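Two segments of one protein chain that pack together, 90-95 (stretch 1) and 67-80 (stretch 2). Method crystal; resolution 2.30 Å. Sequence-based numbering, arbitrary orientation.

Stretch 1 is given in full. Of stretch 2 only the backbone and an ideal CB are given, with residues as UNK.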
# COMPACT_ATOMS: atom_id res chain seq x y z
N HIS A 90 8.52 18.51 -4.72
CA HIS A 90 7.22 18.34 -5.36
C HIS A 90 6.96 16.93 -5.92
O HIS A 90 7.89 16.17 -6.17
CB HIS A 90 7.01 19.40 -6.44
CG HIS A 90 7.03 20.80 -5.91
ND1 HIS A 90 6.02 21.30 -5.12
CD2 HIS A 90 7.95 21.79 -6.03
CE1 HIS A 90 6.31 22.55 -4.79
NE2 HIS A 90 7.47 22.87 -5.33
N THR A 91 5.68 16.62 -6.10
CA THR A 91 5.23 15.27 -6.44
C THR A 91 4.13 15.29 -7.51
O THR A 91 3.27 16.18 -7.52
CB THR A 91 4.70 14.55 -5.19
OG1 THR A 91 5.75 14.43 -4.23
CG2 THR A 91 4.20 13.16 -5.51
N TYR A 92 4.18 14.31 -8.40
CA TYR A 92 3.04 13.98 -9.23
C TYR A 92 2.63 12.53 -8.99
O TYR A 92 3.48 11.67 -8.77
CB TYR A 92 3.34 14.21 -10.71
CG TYR A 92 2.10 14.33 -11.58
CD1 TYR A 92 1.49 15.56 -11.80
CD2 TYR A 92 1.53 13.20 -12.17
CE1 TYR A 92 0.35 15.68 -12.58
CE2 TYR A 92 0.40 13.31 -12.96
CZ TYR A 92 -0.19 14.54 -13.16
OH TYR A 92 -1.32 14.64 -13.95
N GLN A 93 1.33 12.27 -9.02
CA GLN A 93 0.82 10.92 -8.79
C GLN A 93 -0.27 10.55 -9.79
O GLN A 93 -1.07 11.40 -10.19
CB GLN A 93 0.28 10.78 -7.37
CG GLN A 93 1.37 10.75 -6.31
CD GLN A 93 0.82 10.98 -4.92
OE1 GLN A 93 0.49 12.11 -4.54
NE2 GLN A 93 0.71 9.91 -4.15
N LEU A 94 -0.28 9.28 -10.19
CA LEU A 94 -1.31 8.75 -11.07
C LEU A 94 -1.81 7.43 -10.52
O LEU A 94 -1.03 6.56 -10.17
CB LEU A 94 -0.77 8.54 -12.48
CG LEU A 94 -1.73 8.44 -13.67
CD1 LEU A 94 -0.95 8.05 -14.91
CD2 LEU A 94 -2.86 7.46 -13.46
N MET A 95 -3.13 7.30 -10.45
CA MET A 95 -3.79 6.05 -10.09
C MET A 95 -4.70 5.65 -11.22
O MET A 95 -5.58 6.43 -11.60
CB MET A 95 -4.69 6.27 -8.88
CG MET A 95 -4.10 5.92 -7.54
SD MET A 95 -5.22 6.44 -6.22
CE MET A 95 -6.52 5.22 -6.37
N UNK A 67 7.85 5.65 -21.37
CA UNK A 67 7.09 6.79 -21.86
C UNK A 67 6.53 7.62 -20.71
O UNK A 67 6.50 8.85 -20.78
CB UNK A 67 5.95 6.32 -22.77
N UNK A 68 6.09 6.94 -19.65
CA UNK A 68 5.54 7.61 -18.48
C UNK A 68 6.59 8.38 -17.69
O UNK A 68 6.29 9.41 -17.08
CB UNK A 68 4.86 6.58 -17.57
N UNK A 69 7.83 7.89 -17.70
CA UNK A 69 8.91 8.42 -16.86
C UNK A 69 9.21 9.91 -17.09
O UNK A 69 9.17 10.70 -16.14
CB UNK A 69 10.18 7.61 -17.11
N UNK A 70 9.52 10.31 -18.34
CA UNK A 70 9.74 11.74 -18.58
C UNK A 70 8.46 12.57 -18.40
O UNK A 70 8.54 13.69 -17.90
CB UNK A 70 10.29 11.95 -19.99
N UNK A 71 7.32 12.00 -18.79
CA UNK A 71 6.03 12.69 -18.75
C UNK A 71 5.78 13.38 -17.40
O UNK A 71 5.57 14.59 -17.34
CB UNK A 71 4.90 11.70 -19.04
N UNK A 72 5.83 12.59 -16.33
CA UNK A 72 5.58 13.10 -14.99
C UNK A 72 6.60 14.12 -14.52
O UNK A 72 6.24 15.05 -13.80
CB UNK A 72 5.54 11.94 -14.00
N UNK A 73 7.86 13.95 -14.91
CA UNK A 73 8.88 14.94 -14.59
C UNK A 73 8.55 16.27 -15.26
O UNK A 73 8.57 17.32 -14.62
CB UNK A 73 10.26 14.45 -15.02
N UNK A 74 8.22 16.22 -16.55
CA UNK A 74 7.78 17.41 -17.28
C UNK A 74 6.60 18.07 -16.56
O UNK A 74 6.54 19.30 -16.44
CB UNK A 74 7.39 17.05 -18.72
N UNK A 75 5.68 17.24 -16.07
CA UNK A 75 4.52 17.71 -15.33
C UNK A 75 4.88 18.57 -14.12
O UNK A 75 4.29 19.63 -13.93
CB UNK A 75 3.69 16.51 -14.87
N UNK A 76 5.86 18.14 -13.33
CA UNK A 76 6.22 18.87 -12.11
C UNK A 76 6.68 20.30 -12.42
O UNK A 76 6.37 21.22 -11.67
CB UNK A 76 7.32 18.12 -11.36
N UNK A 77 7.39 20.46 -13.53
CA UNK A 77 7.81 21.79 -13.98
C UNK A 77 6.64 22.60 -14.53
O UNK A 77 6.55 23.80 -14.27
CB UNK A 77 8.90 21.67 -15.05
N UNK A 78 5.76 21.94 -15.27
CA UNK A 78 4.58 22.60 -15.84
C UNK A 78 3.67 23.15 -14.74
O UNK A 78 3.24 24.31 -14.80
CB UNK A 78 3.80 21.62 -16.72
N UNK A 79 3.39 22.33 -13.73
CA UNK A 79 2.47 22.70 -12.66
C UNK A 79 3.06 23.70 -11.67
O UNK A 79 2.32 24.47 -11.05
CB UNK A 79 2.03 21.44 -11.91
N UNK A 80 4.38 23.68 -11.51
CA UNK A 80 5.07 24.68 -10.69
C UNK A 80 4.89 26.07 -11.29
O UNK A 80 4.62 27.03 -10.56
CB UNK A 80 6.56 24.34 -10.56

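Stretch 2 is helical throughout and crosses the strand 91-95 at 128°, with axes 8.1 Å apart at closest. His90, just before the strand, and Tyr92 and Leu94 in it point toward the helix; Thr91 and Gln93 point away.

Position 67 is out of reach. Stretch 1 sets no limit here, and most residues that suit a helix would do. It is Gly67.

Position 68 points toward the strand, but its ideal CB has nothing within 5.5 Å. Only a long side chain could span the gap to Leu94, and an apolar one would suit: Met, Phe or Trp. It is Trp68. Leu94 CD1 lies over one face of the indole, 3.5 Å from Trp68 CZ3.

Positions 69 and 70 are out of reach, and many residues would do. At 70 the N makes no bond to the preceding turn, so proline is possible. They are Glu69 and Pro70; the helix is kinked at the proline.

Position 71 points sideways. A short side chain would miss the strand, while a large apolar or aromatic one could swing in beside Tyr92. It is Trp71, with chi1 t, which brings the indole nearer. Trp71 CZ3 is 3.6 Å from Tyr92 CE2. The Tyr92 ring and the six-membered ring are nearly perpendicular, at 88°, in an oblique arrangement.

Position 72 has the CA nearest Tyr92, at 6.4 Å CA to CA. Its ideal CB would be 4.6 Å from Tyr92 CB, so a small residue fits well: Gly, Ala or Ser. It is Gly72. It has no side chain; Gly72 O is 4.3 Å from Tyr92 CB.

Position 73 points away and 74 is out of reach; the strand constrains neither. They are Lys73 and Ala74.

Position 75 points toward the strand, its ideal CB 3.9 Å from Tyr92 CD1. A compact or flat side chain, such as Ala, Ser or Asn, could lie on the ring. It is Asn75. Its CB sits over the ring face, 4.2 Å from the Tyr92 centroid, in a CH-pi contact. Asn75 OD1 is 3.5 Å from Tyr92 CZ but has no hydrogen-bond partner.

Position 76 faces the start of the strand. An aliphatic residue, Val, Ile or Leu, would suit. It is Ile76, whose CG2 is 4.2 Å from Tyr92 CB.

Positions 77 and 78 are out of reach, so stretch 1 does not choose between polar and apolar side chains. They are Asp77 and Ile78.

Position 79 points toward the strand from a distance, favouring Leu or Met. Leu79 CD1 meets the edge of the Tyr92 ring, 3.7 Å from Tyr92 CE1.

Position 80 lies sideways near His90; small or polar residues would fit. Ser80 OG donates to Ile76 O at 2.7 Å and lies 4.2 Å from His90 CD2.

Stretch 2, residues 67-80: GWEPWGKANIDILS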
# COMPACT_ATOMS: atom_id res chain seq x y z
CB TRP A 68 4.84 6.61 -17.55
CG TRP A 68 3.48 6.15 -17.99
CD1 TRP A 68 3.14 4.89 -18.41
CD2 TRP A 68 2.27 6.93 -18.03
NE1 TRP A 68 1.80 4.84 -18.72
CE2 TRP A 68 1.24 6.08 -18.50
CE3 TRP A 68 1.97 8.26 -17.73
CZ2 TRP A 68 -0.07 6.51 -18.67
CZ3 TRP A 68 0.66 8.69 -17.90
CH2 TRP A 68 -0.35 7.82 -18.37
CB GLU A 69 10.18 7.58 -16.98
CG GLU A 69 11.33 8.07 -16.12
CD GLU A 69 12.61 7.27 -16.29
OE1 GLU A 69 12.55 6.08 -16.68
OE2 GLU A 69 13.69 7.84 -16.03
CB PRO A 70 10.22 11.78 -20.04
CG PRO A 70 9.77 10.50 -20.65
CD PRO A 70 9.84 9.50 -19.54
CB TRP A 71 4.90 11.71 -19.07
CG TRP A 71 3.51 12.32 -19.06
CD1 TRP A 71 2.95 13.10 -20.04
CD2 TRP A 71 2.52 12.19 -18.04
NE1 TRP A 71 1.67 13.45 -19.69
CE2 TRP A 71 1.38 12.91 -18.46
CE3 TRP A 71 2.49 11.54 -16.80
CZ2 TRP A 71 0.22 13.00 -17.69
CZ3 TRP A 71 1.33 11.62 -16.03
CH2 TRP A 71 0.21 12.35 -16.48
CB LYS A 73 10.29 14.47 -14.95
CG LYS A 73 11.37 15.36 -14.36
CD LYS A 73 12.70 14.64 -14.16
CE LYS A 73 13.73 15.01 -15.21
NZ LYS A 73 15.11 14.68 -14.74
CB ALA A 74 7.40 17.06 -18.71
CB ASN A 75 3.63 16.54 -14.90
CG ASN A 75 2.81 15.96 -16.04
OD1 ASN A 75 1.96 15.10 -15.83
ND2 ASN A 75 3.06 16.43 -17.26
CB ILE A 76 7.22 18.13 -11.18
CG1 ILE A 76 8.64 18.13 -11.76
CG2 ILE A 76 6.73 16.72 -10.87
CD1 ILE A 76 9.74 17.82 -10.76
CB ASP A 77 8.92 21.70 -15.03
CG ASP A 77 10.25 21.27 -14.44
OD1 ASP A 77 10.49 20.04 -14.33
OD2 ASP A 77 11.07 22.15 -14.09
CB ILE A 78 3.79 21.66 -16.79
CG1 ILE A 78 4.61 21.36 -18.04
CG2 ILE A 78 2.46 22.29 -17.19
CD1 ILE A 78 4.10 20.19 -18.86
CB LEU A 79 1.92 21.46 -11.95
CG LEU A 79 0.98 20.58 -12.77
CD1 LEU A 79 0.55 19.37 -11.97
CD2 LEU A 79 -0.24 21.34 -13.27
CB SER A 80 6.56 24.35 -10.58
OG SER A 80 6.77 23.17 -9.82
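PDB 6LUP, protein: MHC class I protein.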